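Local structure of PAN2-PAN3 deadenylation complex catalytic subunit pan2 (Neurospora crassa, 4CZW) at residues E272-T275 / A276-K280; T379-A382 / A383-M386. The protein shortens the poly(A) tails of messenger RNA as the catalytic subunit of the PAN2-PAN3 deadenylase, with a pseudo-protease domain that serves as scaffold. All coordinates share one frame; numbering follows the deposited sequence.

Contact 1 (E272-T275 / A276-K280); sequences EITT and AEHRK
His-278 turns its imidazole back over the residues that lead into its own helix. Thr-274 N lies in the ring plane, at the edge, and gives ND1 a nearly straight hydrogen bond (3.2 Å, 170°). ND1 is therefore the acceptor here, and the bond probably limits rotation of the ring. Thr-275 comes over one face of the same ring. Its OG1 sits above the ring centre, 3.1 Å from His-278 CG, and its CB makes a CH-pi contact on that face. With chi1 of 67°, Thr-275 OG1 stands between its own backbone N and carbonyl carbon, from where it also accepts from His-278 N at 3.3 Å. Thr-275 is thus the N-cap of helix 276-282, within the USP-like pseudo-protease domain. Thr-275 O takes weak bonds from the backbone N atoms of His-278 and Arg-279. Ile-273 CG2 reaches both His-278 CB and Arg-279 CG at 3.7 Å. The same methyl lies over one face of the Arg-279 guanidinium, offset toward its rim. Outside the turn, the His-278 ring meets that of Tyr-210, their planes about 30° apart.

Contact 2 (T379-A382 / A383-M386); sequences TFNA and AWKM
Lys-385 runs back beside the chain that precedes its strand and meets it from CB to NZ. Its CB lies 3.7 Å from Asn-381 N and also rests on one face of the Trp-384 indole. The chain then stays extended, with CG anti to the backbone N (chi1 -168°). This carries CD and CE past Thr-379 O, at 3.4 Å from CD. At the tip, NZ donates to Thr-379 O over 2.8 Å, nearly in line with the carbonyl. NZ also bonds Ser-4 OG and Tyr-13 OH, both of the N-terminal segment. Behind the side chain, Asn-381 and Lys-385 form an antiparallel hydrogen-bonded pair, each N donating to the other's O. Trp-384 and Lys-385 both face Asn-381, a classic beta bulge at the start of strand 385-394. Trp-384 N adds a weak bond to Asn-381 O. The Asn-381 side chain crosses the indole at about a right angle, with its CB over the ring face and its amide plane 36° from that of the ring. Its OD1 accepts from Ala-383 N (2.8 Å, 159°), and its ND2 donates to Ser-4 O. With an alanine in place of Asn-381, Ala-383 N and Ser-4 O would probably each lose a partner, and the turn would be less firmly held. On the other side of the pair, the selenomethionine Met-386 bends so that its CE meets Asn-381 O at 3.4 Å and Phe-380 CB at 4.0 Å. The ammonium of Lys-385, a buried residue, thus bonds three neutral oxygens, with Glu-376 only a long, weak ion pair away, and its charge is likely to be offset mainly by these dipoles.

The chain leaves strand 266-270, and contact 1 closes the turn that starts helix 276-282. About a hundred residues later, after helix 374-377, contact 2 closes the tight turn into strand 385-394. The two are in series, neither nested nor crossed. Their centres are about 11 Å apart, and they meet directly. Ile-273 CD1 packs on Met-386 SE at 3.7 Å, while Arg-279 O lies 3.5 Å from Met-386 CE and close to Ala-382 CB. Strands 266-270 and 385-394 are antiparallel neighbours in one mixed sheet of the pseudo-protease domain. Met-386 thus joins helix 276-282 and the loop before it to strand 385-394, while contact 2 also ties in the N-terminal segment.

Contact 1 (E272-T275 / A276-K280)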
ATOM      1  N   GLU A 272       6.067  17.720  14.062  1.00 48.77           N
ATOM      2  CA  GLU A 272       6.645  19.043  13.816  1.00 51.51           C
ATOM      3  C   GLU A 272       7.799  19.359  14.765  1.00 48.26           C
ATOM      4  O   GLU A 272       7.886  20.462  15.304  1.00 56.12           O
ATOM      5  CB  GLU A 272       5.568  20.127  13.924  1.00 45.70           C
ATOM      6  CG  GLU A 272       4.402  19.942  12.968  1.00 52.48           C
ATOM      7  CD  GLU A 272       4.833  19.946  11.515  1.00 61.59           C
ATOM      8  OE1 GLU A 272       4.916  21.041  10.921  1.00 67.72           O
ATOM      9  OE2 GLU A 272       5.086  18.853  10.965  1.00 67.22           O
ATOM     10  N   ILE A 273       8.681  18.386  14.964  1.00 48.70           N
ATOM     11  CA  ILE A 273       9.858  18.573  15.806  1.00 49.27           C
ATOM     12  C   ILE A 273      10.913  19.401  15.079  1.00 54.62           C
ATOM     13  O   ILE A 273      11.438  18.980  14.048  1.00 62.60           O
ATOM     14  CB  ILE A 273      10.469  17.225  16.226  1.00 43.63           C
ATOM     15  CG1 ILE A 273       9.441  16.390  16.990  1.00 47.02           C
ATOM     16  CG2 ILE A 273      11.717  17.445  17.063  1.00 49.70           C
ATOM     17  CD1 ILE A 273       9.921  14.997  17.337  1.00 49.97           C
ATOM     18  N   THR A 274      11.224  20.576  15.618  1.00 50.46           N
ATOM     19  CA  THR A 274      12.141  21.496  14.951  1.00 56.64           C
ATOM     20  C   THR A 274      13.332  21.893  15.821  1.00 60.96           C
ATOM     21  O   THR A 274      14.445  22.051  15.321  1.00 67.68           O
ATOM     22  CB  THR A 274      11.415  22.781  14.504  1.00 55.62           C
ATOM     23  OG1 THR A 274      10.766  23.382  15.632  1.00 60.24           O
ATOM     24  CG2 THR A 274      10.377  22.465  13.440  1.00 47.74           C
ATOM     25  N   THR A 275      13.099  22.055  17.119  1.00 58.84           N
ATOM     26  CA  THR A 275      14.142  22.532  18.020  1.00 57.54           C
ATOM     27  C   THR A 275      14.712  21.419  18.890  1.00 56.38           C
ATOM     28  O   THR A 275      14.166  20.319  18.950  1.00 60.89           O
ATOM     29  CB  THR A 275      13.620  23.653  18.939  1.00 59.37           C
ATOM     30  OG1 THR A 275      12.650  23.117  19.847  1.00 56.13           O
ATOM     31  CG2 THR A 275      12.983  24.761  18.115  1.00 50.18           C
ATOM     32  N   ALA A 276      15.817  21.718  19.564  1.00 55.77           N
ATOM     33  CA  ALA A 276      16.447  20.764  20.471  1.00 53.36           C
ATOM     34  C   ALA A 276      15.575  20.516  21.696  1.00 55.35           C
ATOM     35  O   ALA A 276      15.581  19.423  22.263  1.00 59.53           O
ATOM     36  CB  ALA A 276      17.822  21.260  20.889  1.00 35.99           C
ATOM     37  N   GLU A 277      14.821  21.537  22.094  1.00 55.29           N
ATOM     38  CA  GLU A 277      13.919  21.437  23.239  1.00 61.84           C
ATOM     39  C   GLU A 277      12.771  20.484  22.941  1.00 60.36           C
ATOM     40  O   GLU A 277      12.233  19.843  23.844  1.00 55.10           O
ATOM     41  CB  GLU A 277      13.372  22.813  23.619  1.00 57.93           C
ATOM     42  CG  GLU A 277      14.451  23.827  23.975  1.00 73.66           C
ATOM     43  CD  GLU A 277      15.289  23.386  25.159  1.00 94.20           C
ATOM     44  OE1 GLU A 277      14.723  22.786  26.096  1.00 89.72           O
ATOM     45  OE2 GLU A 277      16.510  23.641  25.157  1.00 83.09           O
ATOM     46  N   HIS A 278      12.398  20.396  21.669  1.00 57.40           N
ATOM     47  CA  HIS A 278      11.358  19.471  21.240  1.00 53.78           C
ATOM     48  C   HIS A 278      11.841  18.032  21.374  1.00 56.40           C
ATOM     49  O   HIS A 278      11.081  17.147  21.764  1.00 49.13           O
ATOM     50  CB  HIS A 278      10.947  19.754  19.795  1.00 54.00           C
ATOM     51  CG  HIS A 278      10.270  21.077  19.603  1.00 61.89           C
ATOM     52  ND1 HIS A 278      10.158  21.686  18.372  1.00 55.21           N
ATOM     53  CD2 HIS A 278       9.664  21.903  20.488  1.00 53.02           C
ATOM     54  CE1 HIS A 278       9.515  22.833  18.507  1.00 52.52           C
ATOM     55  NE2 HIS A 278       9.204  22.988  19.781  1.00 54.33           N
ATOM     56  N   ARG A 279      13.114  17.803  21.066  1.00 54.41           N
ATOM     57  CA  ARG A 279      13.680  16.460  21.128  1.00 48.83           C
ATOM     58  C   ARG A 279      13.898  16.016  22.571  1.00 51.77           C
ATOM     59  O   ARG A 279      13.752  14.835  22.890  1.00 49.34           O
ATOM     60  CB  ARG A 279      14.990  16.395  20.340  1.00 49.53           C
ATOM     61  CG  ARG A 279      14.803  16.586  18.844  1.00 57.01           C
ATOM     62  CD  ARG A 279      16.129  16.620  18.103  1.00 47.12           C
ATOM     63  NE  ARG A 279      15.937  16.897  16.684  1.00 88.26           N
ATOM     64  CZ  ARG A 279      15.955  18.115  16.150  1.00 93.84           C
ATOM     65  NH1 ARG A 279      16.166  19.178  16.914  1.00 88.74           N
ATOM     66  NH2 ARG A 279      15.766  18.268  14.846  1.00 70.98           N
ATOM     67  N   LYS A 280      14.245  16.964  23.438  1.00 56.21           N
ATOM     68  CA  LYS A 280      14.383  16.677  24.861  1.00 47.70           C
ATOM     69  C   LYS A 280      13.039  16.270  25.451  1.00 43.26           C
ATOM     70  O   LYS A 280      12.963  15.381  26.300  1.00 50.97           O
ATOM     71  CB  LYS A 280      14.942  17.887  25.610  1.00 51.47           C
ATOM     72  CG  LYS A 280      16.350  18.288  25.200  1.00 58.24           C
ATOM     73  CD  LYS A 280      16.879  19.399  26.091  1.00 64.39           C
ATOM     74  CE  LYS A 280      18.284  19.816  25.689  1.00 61.75           C
ATOM     75  NZ  LYS A 280      18.820  20.873  26.591  1.00 74.71           N
TER

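Contact 2 (T379-A382 / A383-M386)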
ATOM      1  N   THR A 379       9.936   4.262  23.084  1.00 42.08           N
ATOM      2  CA  THR A 379      11.163   4.910  23.535  1.00 42.11           C
ATOM      3  C   THR A 379      11.795   5.688  22.388  1.00 44.86           C
ATOM      4  O   THR A 379      11.953   5.164  21.285  1.00 45.91           O
ATOM      5  CB  THR A 379      12.182   3.893  24.082  1.00 46.99           C
ATOM      6  OG1 THR A 379      11.581   3.129  25.136  1.00 55.53           O
ATOM      7  CG2 THR A 379      13.415   4.605  24.620  1.00 39.47           C
ATOM      8  N   PHE A 380      12.155   6.940  22.650  1.00 41.53           N
ATOM      9  CA  PHE A 380      12.770   7.780  21.631  1.00 40.22           C
ATOM     10  C   PHE A 380      14.089   8.370  22.124  1.00 37.29           C
ATOM     11  O   PHE A 380      14.290   8.558  23.323  1.00 36.52           O
ATOM     12  CB  PHE A 380      11.808   8.892  21.206  1.00 38.71           C
ATOM     13  CG  PHE A 380      10.511   8.383  20.643  1.00 44.57           C
ATOM     14  CD1 PHE A 380      10.450   7.884  19.352  1.00 43.52           C
ATOM     15  CD2 PHE A 380       9.354   8.397  21.406  1.00 46.47           C
ATOM     16  CE1 PHE A 380       9.260   7.412  18.829  1.00 39.88           C
ATOM     17  CE2 PHE A 380       8.160   7.927  20.888  1.00 45.89           C
ATOM     18  CZ  PHE A 380       8.113   7.433  19.599  1.00 43.38           C
ATOM     19  N   ASN A 381      14.987   8.651  21.186  1.00 40.17           N
ATOM     20  CA  ASN A 381      16.322   9.131  21.512  1.00 38.14           C
ATOM     21  C   ASN A 381      16.602  10.464  20.827  1.00 44.04           C
ATOM     22  O   ASN A 381      16.479  10.583  19.610  1.00 44.49           O
ATOM     23  CB  ASN A 381      17.367   8.089  21.104  1.00 36.85           C
ATOM     24  CG  ASN A 381      18.729   8.342  21.727  1.00 39.50           C
ATOM     25  OD1 ASN A 381      19.235   9.464  21.716  1.00 44.76           O
ATOM     26  ND2 ASN A 381      19.330   7.294  22.275  1.00 46.76           N
ATOM     27  N   ALA A 382      16.991  11.462  21.615  1.00 40.31           N
ATOM     28  CA  ALA A 382      17.224  12.809  21.100  1.00 39.76           C
ATOM     29  C   ALA A 382      18.397  12.869  20.124  1.00 47.14           C
ATOM     30  O   ALA A 382      18.561  13.849  19.398  1.00 50.75           O
ATOM     31  CB  ALA A 382      17.456  13.776  22.252  1.00 42.24           C
ATOM     32  N   ALA A 383      19.207  11.816  20.112  1.00 48.35           N
ATOM     33  CA  ALA A 383      20.410  11.785  19.291  1.00 38.13           C
ATOM     34  C   ALA A 383      20.140  11.289  17.873  1.00 46.00           C
ATOM     35  O   ALA A 383      20.757  11.766  16.921  1.00 45.50           O
ATOM     36  CB  ALA A 383      21.470  10.925  19.950  1.00 44.56           C
ATOM     37  N   TRP A 384      19.218  10.340  17.729  1.00 41.94           N
ATOM     38  CA  TRP A 384      18.999   9.716  16.427  1.00 39.84           C
ATOM     39  C   TRP A 384      17.573   9.214  16.177  1.00 39.54           C
ATOM     40  O   TRP A 384      17.171   9.048  15.024  1.00 45.81           O
ATOM     41  CB  TRP A 384      19.982   8.555  16.241  1.00 43.09           C
ATOM     42  CG  TRP A 384      19.863   7.472  17.274  1.00 37.50           C
ATOM     43  CD1 TRP A 384      20.502   7.411  18.478  1.00 39.03           C
ATOM     44  CD2 TRP A 384      19.062   6.288  17.185  1.00 37.74           C
ATOM     45  NE1 TRP A 384      20.144   6.265  19.148  1.00 40.08           N
ATOM     46  CE2 TRP A 384      19.261   5.558  18.375  1.00 40.14           C
ATOM     47  CE3 TRP A 384      18.193   5.775  16.218  1.00 32.66           C
ATOM     48  CZ2 TRP A 384      18.624   4.344  18.620  1.00 40.67           C
ATOM     49  CZ3 TRP A 384      17.562   4.571  16.463  1.00 36.54           C
ATOM     50  CH2 TRP A 384      17.780   3.868  17.655  1.00 42.34           C
ATOM     51  N   LYS A 385      16.805   8.971  17.236  1.00 41.89           N
ATOM     52  CA  LYS A 385      15.469   8.403  17.061  1.00 35.88           C
ATOM     53  C   LYS A 385      14.352   9.366  17.455  1.00 44.91           C
ATOM     54  O   LYS A 385      14.096   9.583  18.639  1.00 41.89           O
ATOM     55  CB  LYS A 385      15.332   7.105  17.859  1.00 35.46           C
ATOM     56  CG  LYS A 385      14.087   6.309  17.506  1.00 32.02           C
ATOM     57  CD  LYS A 385      13.878   5.131  18.436  1.00 30.44           C
ATOM     58  CE  LYS A 385      12.583   4.409  18.115  1.00 33.86           C
ATOM     59  NZ  LYS A 385      12.262   3.378  19.137  1.00 43.07           N
HETATM   60  N   MSE A 386      13.675   9.921  16.453  1.00 43.22           N
HETATM   61  CA  MSE A 386      12.590  10.868  16.683  1.00 38.29           C
HETATM   62  C   MSE A 386      11.366  10.562  15.819  1.00 41.62           C
HETATM   63  O   MSE A 386      11.496  10.247  14.636  1.00 40.70           O
HETATM   64  CB  MSE A 386      13.070  12.298  16.422  1.00 43.26           C
HETATM   65  CG  MSE A 386      13.871  12.901  17.564  1.00 48.21           C
HETATM   66 SE   MSE A 386      12.739  13.325  19.095  1.00 57.45          SE
HETATM   67  CE  MSE A 386      13.672  12.316  20.475  1.00 40.03           C
TER